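Local coordinates for protein beta-agarase (Persicobacter, PDB 6AII) that probably hydrolyses the beta-1,4 linkages of agarose to release neoagarobiose, as a beta-agarase of glycoside hydrolase family 16, at residues E67-S72 / G106-K111; M76-S81 / M313-I318; A127-A132 / E309-K314. One frame throughout, in Å; residues are numbered along the deposited sequence.

Interaction 1: residues E67-S72 / G106-K111; sequences ENVSVS and GCVVSK
Val69 and Val108 meet through their methyl groups. The methyl Val108 CG2 fits against the fork of Val69, 3.7 Å from Val69 CG1 and equally near the other branch. With CG1 of Val108 anti to the backbone N (chi1 172°), CG2 lies beside that N and faces Val69. Branched, short valines suit such a place, since they fill it with methyl groups and have little freedom to move.

The second kind of contact is side chain against backbone. Val69 CG2 rests 4.0 Å from Gly106 CA and also touches Cys107 O, while Asn68 CB lies 3.9 Å from Gly106 N. Gly106 permits this closeness: a beta carbon there would point at residues 67-72 and come within 2.7 Å of Asn68 O.

Among the polar groups, Asn68 ND2 bonds to Val79 O and Ser81 OG, and Gly106 and Val108 bond through their backbones to Ile286 and Ile284.

Strand 69-72 lies in one sheet and strand 97-110 in the other, and Val69 and Val108 meet between them, as in the two-sheet beta sandwich (jelly roll) of family 16.

Interaction 2: residues M76-S81 / M313-I318; sequences MNIVAS and MKVDWI. With CA (calcium ion), chain B.
Met76 and Val315 are joined by a pair of backbone hydrogen bonds, Met76 N to Val315 O at 2.9 Å and Val315 N to Met76 O at 2.8 Å. Two residues along, Ile78 and Met313 repeat the pattern: Ile78 N meets Met313 O at 2.9 Å, and Met313 N returns a bond to Ile78 O. Between these two hydrogen-bonded pairs sits the non-hydrogen-bonded pair Asn77 and Lys314, and the strands run antiparallel at 162°.

Directly after Val315 the chain turns a corner at Asp316, which grips the calcium ion twice. Its OD1 binds the metal at 2.3 Å and its own carbonyl O at 2.6 Å. CG anti to the backbone N (chi1 -175°) stands beside the carbonyl carbon, which lets the carboxylate and the peptide oxygen share one ion. A negatively charged carboxylate oxygen suits calcium, and a water at 2.5 Å also binds the ion. Asp5, Asp30, Asn32 and Gly74 complete the protein ligands, and Asp316 OD2 forms a salt bridge with Arg123.

Outward from the backbone, the two faces differ in character. On one, Met76 CB packs 4.1 Å from Val315 CB, Ile78 sits beside Met313, and the extended Met313 chain continues to Ile284 and Ile286 of the other sheet; apolar residues suit this buried side. On the opposite face Asn77 OD1 lies 4.1 Å from the aliphatic Lys314 CG, while Asn77 ND2 bonds to Ser72 OG and Ser70 OG.

Asp316 and Trp317 together face Arg123, a classic beta bulge, and the whole is an antiparallel ladder of a beta sandwich that runs directly into a calcium site, consistent with the metal pinning strand 312-325 to the segments that supply its other ligands.

Interaction 3: residues A127-A132 / E309-K314; sequences ADAVFA and EDHIMK
Ala127 and Met313 bring their CA atoms to 4.6 Å where the irregular segment 127-132, bent by inverse gamma turns centred on Asp128 and Val130, passes the start of strand 312-325. Ala127 CB points into this approach and lies 3.4 Å from Asp310 O, with Ile312 O close by; a side chain of one carbon lets the two backbones come so near.

Ala129 and His311 form a CH-pi contact: the methyl sits over one face of the imidazole, 3.5 Å from its centroid and 18° off the normal. It is displaced toward the CD2-NE2 side, with Ala129 CB 3.3 Å from His311 CD2. The ring is held at both nitrogens, for ND1 bonds to Arg307 O, while NE2 and a water lie 2.8 Å apart and the water accepts from Val130 N. An alanine in place of His311 would probably leave Arg307 O and this water without their ring partners and open a gap against the Ala129 methyl.

In the fold, this is where the crossing from strand 118-125 of one sheet to strand 132-139 of the other lies against the lead-in to strand 312-325. Phe131 points its CB toward that lead-in, and CG, between the backbone N and the carbonyl carbon (chi1 56°), starts the ring off beside His311. The ring edge, at CZ, meets His311 C in plane at 3.8 Å. The ring packs also on Ala80 and Ile286, an apolar setting suited to phenylalanine.

Toward solvent, the partly exposed Asp128 and Asp310 bring like charges together, OD2 to OD2 at 4.2 Å. A water donates to Asp128 OD2 and Asp310 OD1, and Arg307 forms a salt bridge with Asp310; the Arg307 charge and the bridging water would probably ease the repulsion.

In the fold
Interactions 1 and 2 have centres 8 Å apart, and interactions 2 and 3 are 9 Å apart, while 1 and 3 lie 14 Å apart without touching. Strand 75-79 pairs on one edge with strand 69-72, as in Ser70 O to Asn77 N at 2.7 Å, and on the other with strand 312-325. Along the chain the segments of 1 and 2 alternate, 3 opens after 1 has closed, and 2 and 3 end on the same stretch, sharing Met313 and Lys314. Interaction 2 pairs strands within one sheet and holds a calcium ligand; interaction 1 bridges to the other sheet, and interaction 3 packs an intersheet loop against the start of strand 312-325.

Interaction 1: residues E67-S72 / G106-K111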
loop_
_atom_site.group_PDB
_atom_site.type_symbol
_atom_site.label_atom_id
_atom_site.label_comp_id
_atom_site.label_asym_id
_atom_site.label_seq_id
_atom_site.Cartn_x
_atom_site.Cartn_y
_atom_site.Cartn_z
ATOM N N GLU A 67 -5.611 -19.048 -2.956
ATOM C CA GLU A 67 -4.429 -19.826 -3.253
ATOM C C GLU A 67 -3.324 -19.004 -3.941
ATOM O O GLU A 67 -2.311 -19.556 -4.346
ATOM C CB GLU A 67 -4.759 -21.039 -4.134
ATOM C CG GLU A 67 -5.475 -20.696 -5.424
ATOM C CD GLU A 67 -6.994 -20.757 -5.371
ATOM O OE1 GLU A 67 -7.603 -20.306 -4.362
ATOM O OE2 GLU A 67 -7.576 -21.147 -6.421
ATOM N N ASN A 68 -3.520 -17.693 -4.073
ATOM C CA ASN A 68 -2.513 -16.800 -4.669
ATOM C C ASN A 68 -1.771 -16.042 -3.555
ATOM O O ASN A 68 -1.052 -15.083 -3.854
ATOM C CB ASN A 68 -3.130 -15.837 -5.681
ATOM C CG ASN A 68 -3.297 -16.516 -7.036
ATOM O OD1 ASN A 68 -4.015 -17.539 -7.133
ATOM N ND2 ASN A 68 -2.630 -16.031 -8.089
ATOM N N VAL A 69 -1.880 -16.531 -2.316
ATOM C CA VAL A 69 -1.059 -16.024 -1.200
ATOM C C VAL A 69 -0.332 -17.221 -0.580
ATOM O O VAL A 69 -0.938 -18.219 -0.224
ATOM C CB VAL A 69 -1.906 -15.301 -0.133
ATOM C CG1 VAL A 69 -1.067 -14.888 1.093
ATOM C CG2 VAL A 69 -2.643 -14.080 -0.661
ATOM N N SER A 70 0.964 -17.071 -0.331
ATOM C CA SER A 70 1.715 -18.136 0.387
ATOM C C SER A 70 2.830 -17.444 1.174
ATOM O O SER A 70 3.019 -16.241 1.096
ATOM C CB SER A 70 2.277 -19.143 -0.586
ATOM O OG SER A 70 3.251 -18.544 -1.414
ATOM N N VAL A 71 3.519 -18.234 1.967
ATOM C CA VAL A 71 4.718 -17.770 2.669
ATOM C C VAL A 71 5.794 -18.808 2.472
ATOM O O VAL A 71 5.593 -19.987 2.746
ATOM C CB VAL A 71 4.494 -17.471 4.161
ATOM C CG1 VAL A 71 5.767 -16.872 4.753
ATOM C CG2 VAL A 71 3.324 -16.544 4.430
ATOM N N SER A 72 6.934 -18.362 1.969
ATOM C CA SER A 72 8.060 -19.285 1.678
ATOM C C SER A 72 9.318 -18.455 1.486
ATOM O O SER A 72 9.269 -17.264 1.116
ATOM C CB SER A 72 7.866 -20.182 0.462
ATOM O OG SER A 72 7.809 -19.407 -0.713
ATOM N N GLY A 106 -3.515 -12.013 -5.422
ATOM C CA GLY A 106 -3.706 -12.183 -4.000
ATOM C C GLY A 106 -3.985 -10.889 -3.272
ATOM O O GLY A 106 -3.636 -9.759 -3.725
ATOM N N CYS A 107 -4.597 -11.036 -2.095
ATOM C CA CYS A 107 -4.964 -9.945 -1.249
ATOM C C CYS A 107 -4.885 -10.428 0.200
ATOM O O CYS A 107 -5.354 -11.540 0.474
ATOM C CB CYS A 107 -6.364 -9.452 -1.614
ATOM S SG CYS A 107 -6.918 -8.064 -0.635
ATOM N N VAL A 108 -4.250 -9.637 1.069
ATOM C CA VAL A 108 -4.076 -9.999 2.447
ATOM C C VAL A 108 -4.629 -8.907 3.349
ATOM O O VAL A 108 -4.357 -7.714 3.102
ATOM C CB VAL A 108 -2.579 -10.234 2.705
ATOM C CG1 VAL A 108 -2.324 -10.434 4.169
ATOM C CG2 VAL A 108 -2.092 -11.413 1.883
ATOM N N VAL A 109 -5.400 -9.272 4.430
ATOM C CA VAL A 109 -5.943 -8.288 5.328
ATOM C C VAL A 109 -5.619 -8.699 6.767
ATOM O O VAL A 109 -5.776 -9.889 7.136
ATOM C CB VAL A 109 -7.456 -8.104 5.144
ATOM C CG1 VAL A 109 -7.946 -7.062 6.132
ATOM C CG2 VAL A 109 -7.813 -7.698 3.718
ATOM N N SER A 110 -5.132 -7.785 7.575
ATOM C CA SER A 110 -4.783 -8.143 8.943
ATOM C C SER A 110 -6.029 -8.478 9.769
ATOM O O SER A 110 -7.100 -7.979 9.485
ATOM C CB SER A 110 -4.053 -7.018 9.640
ATOM O OG SER A 110 -4.832 -5.874 9.818
ATOM N N LYS A 111 -5.817 -9.363 10.730
ATOM C CA LYS A 111 -6.797 -9.558 11.798
ATOM C C LYS A 111 -6.818 -8.346 12.731
ATOM O O LYS A 111 -7.872 -7.867 13.127
ATOM C CB LYS A 111 -6.460 -10.817 12.598
ATOM C CG LYS A 111 -7.495 -11.066 13.705
ATOM C CD LYS A 111 -7.158 -12.270 14.519
ATOM C CE LYS A 111 -7.597 -13.542 13.861
ATOM N NZ LYS A 111 -7.200 -14.721 14.675
#

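Interaction 2: residues M76-S81 / M313-I318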
loop_
_atom_site.group_PDB
_atom_site.type_symbol
_atom_site.label_atom_id
_atom_site.label_comp_id
_atom_site.label_asym_id
_atom_site.label_seq_id
_atom_site.Cartn_x
_atom_site.Cartn_y
_atom_site.Cartn_z
ATOM N N MET A 76 6.345 -13.421 2.561
ATOM C CA MET A 76 4.980 -13.649 2.083
ATOM C C MET A 76 5.008 -13.393 0.565
ATOM O O MET A 76 5.688 -12.432 0.113
ATOM C CB MET A 76 3.982 -12.692 2.731
ATOM C CG MET A 76 2.620 -12.767 2.128
ATOM S SD MET A 76 1.417 -11.840 3.181
ATOM C CE MET A 76 1.101 -12.929 4.472
ATOM N N ASN A 77 4.332 -14.222 -0.188
ATOM C CA ASN A 77 4.250 -14.151 -1.644
ATOM C C ASN A 77 2.804 -13.786 -2.011
ATOM O O ASN A 77 1.866 -14.478 -1.597
ATOM C CB ASN A 77 4.544 -15.509 -2.280
ATOM C CG ASN A 77 5.894 -16.040 -1.890
ATOM O OD1 ASN A 77 6.854 -15.375 -2.228
ATOM N ND2 ASN A 77 5.924 -17.214 -1.237
ATOM N N ILE A 78 2.638 -12.717 -2.769
ATOM C CA ILE A 78 1.333 -12.282 -3.277
ATOM C C ILE A 78 1.423 -12.423 -4.799
ATOM O O ILE A 78 2.102 -11.645 -5.472
ATOM C CB ILE A 78 0.952 -10.906 -2.764
ATOM C CG1 ILE A 78 1.027 -10.824 -1.239
ATOM C CG2 ILE A 78 -0.454 -10.582 -3.244
ATOM C CD1 ILE A 78 0.765 -9.455 -0.669
ATOM N N VAL A 79 0.782 -13.487 -5.321
ATOM C CA VAL A 79 1.079 -14.013 -6.633
ATOM C C VAL A 79 0.076 -13.575 -7.702
ATOM O O VAL A 79 -1.104 -13.610 -7.415
ATOM C CB VAL A 79 1.154 -15.543 -6.606
ATOM C CG1 VAL A 79 1.359 -16.107 -7.981
ATOM C CG2 VAL A 79 2.243 -15.955 -5.599
ATOM N N ALA A 80 0.577 -13.159 -8.841
ATOM C CA ALA A 80 -0.232 -13.007 -10.081
ATOM C C ALA A 80 -0.023 -14.231 -10.958
ATOM O O ALA A 80 1.116 -14.566 -11.338
ATOM C CB ALA A 80 0.075 -11.723 -10.822
ATOM N N SER A 81 -1.145 -14.774 -11.455
ATOM C CA SER A 81 -1.086 -15.920 -12.360
ATOM C C SER A 81 -2.281 -15.849 -13.319
ATOM O O SER A 81 -3.123 -14.957 -13.183
ATOM C CB SER A 81 -1.083 -17.196 -11.570
ATOM O OG SER A 81 -2.238 -17.324 -10.758
ATOM N N MET A 313 4.560 -10.136 -5.750
ATOM C CA MET A 313 4.899 -9.093 -4.775
ATOM C C MET A 313 5.333 -9.819 -3.495
ATOM O O MET A 313 4.571 -10.625 -2.967
ATOM C CB MET A 313 3.732 -8.186 -4.461
ATOM C CG MET A 313 4.068 -7.067 -3.475
ATOM S SD MET A 313 2.545 -6.126 -3.059
ATOM C CE MET A 313 3.208 -4.993 -1.856
ATOM N N LYS A 314 6.538 -9.551 -2.999
ATOM C CA LYS A 314 7.091 -10.309 -1.869
ATOM C C LYS A 314 7.151 -9.382 -0.643
ATOM O O LYS A 314 7.473 -8.173 -0.794
ATOM C CB LYS A 314 8.491 -10.835 -2.177
ATOM C CG LYS A 314 8.503 -11.791 -3.329
ATOM C CD LYS A 314 9.890 -12.291 -3.715
ATOM C CE LYS A 314 9.799 -13.213 -4.905
ATOM N NZ LYS A 314 11.154 -13.561 -5.382
ATOM N N VAL A 315 6.852 -9.924 0.521
ATOM C CA VAL A 315 6.894 -9.125 1.731
ATOM C C VAL A 315 7.872 -9.834 2.688
ATOM O O VAL A 315 7.544 -10.889 3.235
ATOM C CB VAL A 315 5.515 -8.937 2.386
ATOM C CG1 VAL A 315 5.605 -8.005 3.597
ATOM C CG2 VAL A 315 4.470 -8.421 1.381
ATOM N N ASP A 316 9.043 -9.217 2.872
ATOM C CA ASP A 316 10.052 -9.815 3.787
ATOM C C ASP A 316 9.592 -9.692 5.223
ATOM O O ASP A 316 9.831 -10.578 6.049
ATOM C CB ASP A 316 11.381 -9.104 3.559
ATOM C CG ASP A 316 12.545 -9.687 4.343
ATOM O OD1 ASP A 316 12.474 -10.889 4.724
ATOM O OD2 ASP A 316 13.530 -8.926 4.542
ATOM N N TRP A 317 9.015 -8.554 5.573
ATOM C CA TRP A 317 8.532 -8.360 6.928
ATOM C C TRP A 317 7.553 -7.183 6.975
ATOM O O TRP A 317 7.562 -6.284 6.105
ATOM C CB TRP A 317 9.682 -8.150 7.953
ATOM C CG TRP A 317 10.772 -7.160 7.679
ATOM C CD1 TRP A 317 12.027 -7.510 7.320
ATOM C CD2 TRP A 317 10.779 -5.735 7.808
ATOM N NE1 TRP A 317 12.857 -6.430 7.289
ATOM C CE2 TRP A 317 12.121 -5.320 7.586
ATOM C CE3 TRP A 317 9.800 -4.773 8.131
ATOM C CZ2 TRP A 317 12.491 -3.994 7.636
ATOM C CZ3 TRP A 317 10.165 -3.439 8.137
ATOM C CH2 TRP A 317 11.500 -3.062 7.913
ATOM N N ILE A 318 6.724 -7.179 8.003
ATOM C CA ILE A 318 5.881 -6.096 8.402
ATOM C C ILE A 318 6.218 -5.842 9.868
ATOM O O ILE A 318 6.221 -6.818 10.645
ATOM C CB ILE A 318 4.380 -6.417 8.259
ATOM C CG1 ILE A 318 4.015 -6.751 6.820
ATOM C CG2 ILE A 318 3.530 -5.329 8.854
ATOM C CD1 ILE A 318 2.684 -7.449 6.690
HETATM CA CA CA B . 11.650 -12.498 6.188
HETATM O O HOH W 1 13.909 -13.330 5.459
#

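Interaction 3: residues A127-A132 / E309-K314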
loop_
_atom_site.group_PDB
_atom_site.type_symbol
_atom_site.label_atom_id
_atom_site.label_comp_id
_atom_site.label_asym_id
_atom_site.label_seq_id
_atom_site.Cartn_x
_atom_site.Cartn_y
_atom_site.Cartn_z
ATOM N N ALA A 127 6.710 -6.332 -7.402
ATOM C CA ALA A 127 6.766 -7.209 -8.572
ATOM C C ALA A 127 7.334 -6.461 -9.784
ATOM O O ALA A 127 6.949 -5.333 -10.048
ATOM C CB ALA A 127 5.416 -7.725 -8.891
ATOM N N ASP A 128 8.220 -7.185 -10.509
ATOM C CA ASP A 128 8.723 -6.644 -11.747
ATOM C C ASP A 128 7.760 -7.038 -12.862
ATOM O O ASP A 128 8.065 -7.838 -13.689
ATOM C CB ASP A 128 10.140 -7.117 -12.000
ATOM C CG ASP A 128 10.801 -6.388 -13.149
ATOM O OD1 ASP A 128 10.173 -5.440 -13.685
ATOM O OD2 ASP A 128 11.973 -6.786 -13.421
ATOM N N ALA A 129 6.600 -6.432 -12.784
ATOM C CA ALA A 129 5.428 -6.800 -13.607
ATOM C C ALA A 129 4.497 -5.606 -13.665
ATOM O O ALA A 129 4.551 -4.703 -12.840
ATOM C CB ALA A 129 4.735 -7.999 -13.016
ATOM N N VAL A 130 3.619 -5.575 -14.657
ATOM C CA VAL A 130 2.747 -4.415 -14.865
ATOM C C VAL A 130 1.433 -4.604 -14.100
ATOM O O VAL A 130 0.415 -5.065 -14.699
ATOM C CB VAL A 130 2.517 -4.132 -16.361
ATOM C CG1 VAL A 130 1.765 -2.826 -16.550
ATOM C CG2 VAL A 130 3.888 -3.990 -17.001
ATOM N N PHE A 131 1.453 -4.290 -12.786
ATOM C CA PHE A 131 0.238 -4.294 -11.989
ATOM C C PHE A 131 0.492 -3.504 -10.714
ATOM O O PHE A 131 1.665 -3.254 -10.371
ATOM C CB PHE A 131 -0.264 -5.724 -11.706
ATOM C CG PHE A 131 0.619 -6.745 -11.054
ATOM C CD1 PHE A 131 1.059 -6.601 -9.743
ATOM C CD2 PHE A 131 1.046 -7.860 -11.768
ATOM C CE1 PHE A 131 1.890 -7.550 -9.158
ATOM C CE2 PHE A 131 1.830 -8.830 -11.173
ATOM C CZ PHE A 131 2.274 -8.664 -9.882
ATOM N N ALA A 132 -0.566 -3.206 -9.995
ATOM C CA ALA A 132 -0.494 -2.420 -8.752
ATOM C C ALA A 132 -0.022 -3.293 -7.600
ATOM O O ALA A 132 -0.431 -4.443 -7.478
ATOM C CB ALA A 132 -1.808 -1.803 -8.405
ATOM N N GLU A 309 8.208 -15.689 -11.762
ATOM C CA GLU A 309 8.737 -15.288 -10.473
ATOM C C GLU A 309 8.750 -13.763 -10.328
ATOM O O GLU A 309 8.631 -13.259 -9.228
ATOM C CB GLU A 309 10.125 -15.914 -10.284
ATOM C CG GLU A 309 10.664 -15.836 -8.876
ATOM C CD GLU A 309 9.959 -16.689 -7.828
ATOM O OE1 GLU A 309 9.352 -17.766 -8.151
ATOM O OE2 GLU A 309 9.968 -16.217 -6.699
ATOM N N ASP A 310 8.801 -13.042 -11.430
ATOM C CA ASP A 310 8.658 -11.602 -11.397
ATOM C C ASP A 310 7.211 -11.138 -11.142
ATOM O O ASP A 310 7.063 -9.935 -10.818
ATOM C CB ASP A 310 9.174 -10.988 -12.688
ATOM C CG ASP A 310 10.701 -10.950 -12.821
ATOM O OD1 ASP A 310 11.393 -10.989 -11.785
ATOM O OD2 ASP A 310 11.183 -10.894 -13.961
ATOM N N HIS A 311 6.213 -12.004 -11.322
ATOM C CA HIS A 311 4.828 -11.596 -11.172
ATOM C C HIS A 311 4.358 -11.893 -9.758
ATOM O O HIS A 311 3.279 -12.408 -9.532
ATOM C CB HIS A 311 3.991 -12.265 -12.274
ATOM C CG HIS A 311 4.219 -11.595 -13.578
ATOM N ND1 HIS A 311 5.393 -11.715 -14.301
ATOM C CD2 HIS A 311 3.403 -10.783 -14.297
ATOM C CE1 HIS A 311 5.307 -10.912 -15.357
ATOM N NE2 HIS A 311 4.074 -10.358 -15.401
ATOM N N ILE A 312 5.187 -11.580 -8.774
ATOM C CA ILE A 312 4.935 -11.841 -7.368
ATOM C C ILE A 312 5.404 -10.606 -6.599
ATOM O O ILE A 312 6.586 -10.203 -6.732
ATOM C CB ILE A 312 5.708 -13.070 -6.846
ATOM C CG1 ILE A 312 5.462 -14.305 -7.721
ATOM C CG2 ILE A 312 5.395 -13.312 -5.369
ATOM C CD1 ILE A 312 6.223 -15.525 -7.257
ATOM N N MET A 313 4.560 -10.136 -5.750
ATOM C CA MET A 313 4.899 -9.093 -4.775
ATOM C C MET A 313 5.333 -9.819 -3.495
ATOM O O MET A 313 4.571 -10.625 -2.967
ATOM C CB MET A 313 3.732 -8.186 -4.461
ATOM C CG MET A 313 4.068 -7.067 -3.475
ATOM S SD MET A 313 2.545 -6.126 -3.059
ATOM C CE MET A 313 3.208 -4.993 -1.856
ATOM N N LYS A 314 6.538 -9.551 -2.999
ATOM C CA LYS A 314 7.091 -10.309 -1.869
ATOM C C LYS A 314 7.151 -9.382 -0.643
ATOM O O LYS A 314 7.473 -8.173 -0.794
ATOM C CB LYS A 314 8.491 -10.835 -2.177
ATOM C CG LYS A 314 8.503 -11.791 -3.329
ATOM C CD LYS A 314 9.890 -12.291 -3.715
ATOM C CE LYS A 314 9.799 -13.213 -4.905
ATOM N NZ LYS A 314 11.154 -13.561 -5.382
HETATM O O HOH W 2 13.219 -8.875 -12.093
HETATM O O HOH W 3 3.818 -7.802 -16.540
#